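Local coordinates for apicoplast TIC22, putative (Plasmodium falciparum 3D7, PDB 4E6Z), which acts as an essential chaperone required for protein import into the apicoplast, probably in association with the TIC translocon, at residues A[192-198]-A[237-243]. Sequence-based numbering, arbitrary orientation.
Sequences YPVFYAE and KIKVLNM
Tyr196 and Leu241 meet where two antiparallel strands, 193-197 and 238-242, pair edge to edge: Leu241 CD1 lies 3.4 Å from Tyr196 CE2, oblique to the ring. With CG between its own backbone N and carbonyl carbon (chi1 81°), the tyrosine swings its ring across to the partner strand, where CB of Lys239 packs on it too and CD of Lys239 sits 3.4 Å from Tyr196 OH. Beneath these side chains, Val194 pairs with Leu241 and Tyr196 with Lys239 through two backbone hydrogen bonds each, the straightest being Lys239 N to Tyr196 O (2.9 Å, 173° at the hydrogen). Strand 238-242 is one of two outermost strands of a four-stranded mixed sheet, which strand 193-203 continues inward to 208-213. More deeply buried is the face of Pro193, Phe195 and Ala197, under helices 172-179 and 216-227; there Val240 CG2 approaches Phe195 CE1 at 3.8 Å. At the solvent-facing Lys237 end the ladder slackens: Glu198 N reaches Lys237 O at 3.3 Å. Glu198, bent at chi2 (-79°), turns its carboxylate to the extended Lys239, whose NZ meets OE2 at 2.7 Å from above the carboxylate plane in a salt bridge. At the other end the backbone N of Met243, a selenomethionine, gives Tyr192 O a 2.7 Å bond, while Asn242, N-cap of helix 243-247, accepts weak bonds at OD1 from Val244 N and Tyr192 N; OD1 also lies at the Tyr192 ring edge.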
ATOM      1  N   TYR A 192       3.597   8.101   2.047  1.00 59.70           N
ATOM      2  CA  TYR A 192       3.329   6.688   1.813  1.00 47.23           C
ATOM      3  C   TYR A 192       4.454   5.846   2.389  1.00 55.61           C
ATOM      4  O   TYR A 192       5.371   5.440   1.675  1.00 59.49           O
ATOM      5  CB  TYR A 192       3.163   6.414   0.321  1.00 46.67           C
ATOM      6  CG  TYR A 192       2.051   7.212  -0.319  1.00 52.30           C
ATOM      7  CD1 TYR A 192       0.746   6.741  -0.321  1.00 52.85           C
ATOM      8  CD2 TYR A 192       2.307   8.438  -0.916  1.00 59.27           C
ATOM      9  CE1 TYR A 192      -0.277   7.470  -0.906  1.00 62.09           C
ATOM     10  CE2 TYR A 192       1.292   9.172  -1.506  1.00 68.92           C
ATOM     11  CZ  TYR A 192       0.002   8.683  -1.498  1.00 63.74           C
ATOM     12  OH  TYR A 192      -1.008   9.412  -2.079  1.00 69.20           O
ATOM     13  N   PRO A 193       4.380   5.580   3.697  1.00 52.88           N
ATOM     14  CA  PRO A 193       5.453   4.920   4.445  1.00 51.16           C
ATOM     15  C   PRO A 193       5.764   3.489   3.993  1.00 46.44           C
ATOM     16  O   PRO A 193       4.869   2.689   3.715  1.00 42.24           O
ATOM     17  CB  PRO A 193       4.920   4.918   5.886  1.00 47.69           C
ATOM     18  CG  PRO A 193       3.434   5.039   5.744  1.00 44.87           C
ATOM     19  CD  PRO A 193       3.230   5.918   4.553  1.00 45.26           C
ATOM     20  N   VAL A 194       7.055   3.195   3.906  1.00 41.54           N
ATOM     21  CA  VAL A 194       7.541   1.824   3.857  1.00 46.16           C
ATOM     22  C   VAL A 194       8.715   1.750   4.826  1.00 44.34           C
ATOM     23  O   VAL A 194       9.395   2.750   5.053  1.00 40.54           O
ATOM     24  CB  VAL A 194       7.960   1.388   2.434  1.00 43.21           C
ATOM     25  CG1 VAL A 194       6.724   1.106   1.580  1.00 44.61           C
ATOM     26  CG2 VAL A 194       8.823   2.451   1.784  1.00 40.39           C
ATOM     27  N   PHE A 195       8.934   0.578   5.410  1.00 42.87           N
ATOM     28  CA  PHE A 195       9.942   0.415   6.452  1.00 43.87           C
ATOM     29  C   PHE A 195      11.105  -0.459   5.993  1.00 42.24           C
ATOM     30  O   PHE A 195      10.919  -1.405   5.229  1.00 46.68           O
ATOM     31  CB  PHE A 195       9.305  -0.199   7.703  1.00 41.52           C
ATOM     32  CG  PHE A 195       8.096   0.545   8.198  1.00 43.78           C
ATOM     33  CD1 PHE A 195       8.218   1.529   9.167  1.00 48.07           C
ATOM     34  CD2 PHE A 195       6.836   0.259   7.695  1.00 45.07           C
ATOM     35  CE1 PHE A 195       7.106   2.217   9.620  1.00 49.74           C
ATOM     36  CE2 PHE A 195       5.719   0.939   8.149  1.00 43.35           C
ATOM     37  CZ  PHE A 195       5.854   1.918   9.114  1.00 42.04           C
ATOM     38  N   TYR A 196      12.308  -0.144   6.465  1.00 52.29           N
ATOM     39  CA  TYR A 196      13.462  -1.001   6.201  1.00 50.19           C
ATOM     40  C   TYR A 196      14.482  -0.954   7.335  1.00 55.35           C
ATOM     41  O   TYR A 196      14.468  -0.040   8.160  1.00 51.35           O
ATOM     42  CB  TYR A 196      14.122  -0.646   4.863  1.00 45.33           C
ATOM     43  CG  TYR A 196      15.060   0.536   4.918  1.00 55.79           C
ATOM     44  CD1 TYR A 196      16.435   0.349   4.990  1.00 65.37           C
ATOM     45  CD2 TYR A 196      14.576   1.835   4.893  1.00 61.28           C
ATOM     46  CE1 TYR A 196      17.303   1.423   5.041  1.00 71.73           C
ATOM     47  CE2 TYR A 196      15.436   2.917   4.944  1.00 70.82           C
ATOM     48  CZ  TYR A 196      16.798   2.707   5.018  1.00 76.69           C
ATOM     49  OH  TYR A 196      17.654   3.785   5.067  1.00 83.24           O
ATOM     50  N   ALA A 197      15.362  -1.951   7.367  1.00 63.85           N
ATOM     51  CA  ALA A 197      16.405  -2.036   8.384  1.00 59.73           C
ATOM     52  C   ALA A 197      17.790  -1.945   7.752  1.00 53.40           C
ATOM     53  O   ALA A 197      18.032  -2.489   6.671  1.00 44.51           O
ATOM     54  CB  ALA A 197      16.264  -3.322   9.183  1.00 58.92           C
ATOM     55  N   GLU A 198      18.693  -1.259   8.445  1.00 73.07           N
ATOM     56  CA  GLU A 198      20.043  -0.988   7.951  1.00 80.67           C
ATOM     57  C   GLU A 198      20.810  -2.218   7.472  1.00 79.78           C
ATOM     58  O   GLU A 198      21.335  -2.243   6.357  1.00 80.84           O
ATOM     59  CB  GLU A 198      20.859  -0.291   9.041  1.00 83.56           C
ATOM     60  CG  GLU A 198      20.318   1.064   9.452  1.00 93.08           C
ATOM     61  CD  GLU A 198      20.684   2.165   8.475  1.00101.98           C
ATOM     62  OE1 GLU A 198      20.359   2.038   7.275  1.00102.83           O
ATOM     63  OE2 GLU A 198      21.296   3.162   8.914  1.00104.99           O
ATOM     64  N   LYS A 237      18.799  -0.573  12.832  1.00 55.53           N
ATOM     65  CA  LYS A 237      18.183   0.742  12.821  1.00 63.60           C
ATOM     66  C   LYS A 237      17.015   0.751  11.836  1.00 57.91           C
ATOM     67  O   LYS A 237      17.202   0.641  10.624  1.00 54.25           O
ATOM     68  CB  LYS A 237      19.222   1.798  12.438  1.00 70.13           C
ATOM     69  CG  LYS A 237      19.254   3.017  13.341  1.00 81.14           C
ATOM     70  CD  LYS A 237      18.282   4.086  12.883  1.00 86.00           C
ATOM     71  CE  LYS A 237      18.434   5.344  13.724  1.00 92.21           C
ATOM     72  NZ  LYS A 237      17.587   6.460  13.222  1.00 95.05           N
ATOM     73  N   ILE A 238      15.804   0.864  12.368  1.00 54.91           N
ATOM     74  CA  ILE A 238      14.608   0.913  11.537  1.00 52.77           C
ATOM     75  C   ILE A 238      14.407   2.322  10.987  1.00 53.01           C
ATOM     76  O   ILE A 238      14.415   3.299  11.736  1.00 58.53           O
ATOM     77  CB  ILE A 238      13.364   0.472  12.326  1.00 50.24           C
ATOM     78  CG1 ILE A 238      13.485  -1.005  12.713  1.00 46.37           C
ATOM     79  CG2 ILE A 238      12.086   0.733  11.521  1.00 48.67           C
ATOM     80  CD1 ILE A 238      12.353  -1.503  13.584  1.00 41.89           C
ATOM     81  N   LYS A 239      14.246   2.423   9.672  1.00 50.98           N
ATOM     82  CA  LYS A 239      14.049   3.716   9.030  1.00 51.44           C
ATOM     83  C   LYS A 239      12.809   3.727   8.139  1.00 51.03           C
ATOM     84  O   LYS A 239      12.379   2.689   7.639  1.00 45.19           O
ATOM     85  CB  LYS A 239      15.293   4.113   8.237  1.00 51.75           C
ATOM     86  CG  LYS A 239      16.527   4.282   9.105  1.00 59.52           C
ATOM     87  CD  LYS A 239      17.717   4.789   8.315  1.00 69.61           C
ATOM     88  CE  LYS A 239      18.895   5.067   9.239  1.00 81.31           C
ATOM     89  NZ  LYS A 239      20.101   5.545   8.505  1.00 92.24           N
ATOM     90  N   VAL A 240      12.239   4.913   7.952  1.00 55.55           N
ATOM     91  CA  VAL A 240      11.032   5.065   7.150  1.00 53.92           C
ATOM     92  C   VAL A 240      11.344   5.791   5.848  1.00 55.63           C
ATOM     93  O   VAL A 240      12.108   6.756   5.830  1.00 57.69           O
ATOM     94  CB  VAL A 240       9.937   5.834   7.921  1.00 50.32           C
ATOM     95  CG1 VAL A 240       8.723   6.093   7.032  1.00 44.11           C
ATOM     96  CG2 VAL A 240       9.530   5.063   9.161  1.00 56.03           C
ATOM     97  N   LEU A 241      10.755   5.318   4.758  1.00 63.34           N
ATOM     98  CA  LEU A 241      10.925   5.964   3.466  1.00 59.52           C
ATOM     99  C   LEU A 241       9.575   6.271   2.832  1.00 54.85           C
ATOM    100  O   LEU A 241       8.551   5.695   3.207  1.00 47.23           O
ATOM    101  CB  LEU A 241      11.766   5.091   2.533  1.00 56.49           C
ATOM    102  CG  LEU A 241      13.223   4.870   2.948  1.00 61.55           C
ATOM    103  CD1 LEU A 241      13.876   3.821   2.071  1.00 67.99           C
ATOM    104  CD2 LEU A 241      14.001   6.176   2.893  1.00 60.57           C
ATOM    105  N   ASN A 242       9.579   7.184   1.870  1.00 56.58           N
ATOM    106  CA  ASN A 242       8.369   7.532   1.140  1.00 48.42           C
ATOM    107  C   ASN A 242       8.286   6.721  -0.148  1.00 52.12           C
ATOM    108  O   ASN A 242       9.062   6.945  -1.077  1.00 52.37           O
ATOM    109  CB  ASN A 242       8.349   9.028   0.834  1.00 48.61           C
ATOM    110  CG  ASN A 242       7.152   9.437  -0.005  1.00 65.84           C
ATOM    111  OD1 ASN A 242       6.113   8.774   0.003  1.00 67.94           O
ATOM    112  ND2 ASN A 242       7.292  10.541  -0.733  1.00 69.07           N
HETATM  113  N   MSE A 243       7.354   5.770  -0.191  1.00 47.97           N
HETATM  114  CA  MSE A 243       7.234   4.858  -1.329  1.00 57.08           C
HETATM  115  C   MSE A 243       7.274   5.593  -2.662  1.00 66.67           C
HETATM  116  O   MSE A 243       7.852   5.104  -3.631  1.00 64.45           O
HETATM  117  CB  MSE A 243       5.947   4.036  -1.243  1.00 53.92           C
HETATM  118  CG  MSE A 243       5.774   3.082  -2.411  1.00 58.85           C
HETATM  119 SE   MSE A 243       3.906   2.722  -2.843  1.00 68.89          SE
HETATM  120  CE  MSE A 243       3.306   4.554  -3.145  1.00 73.98           C
TER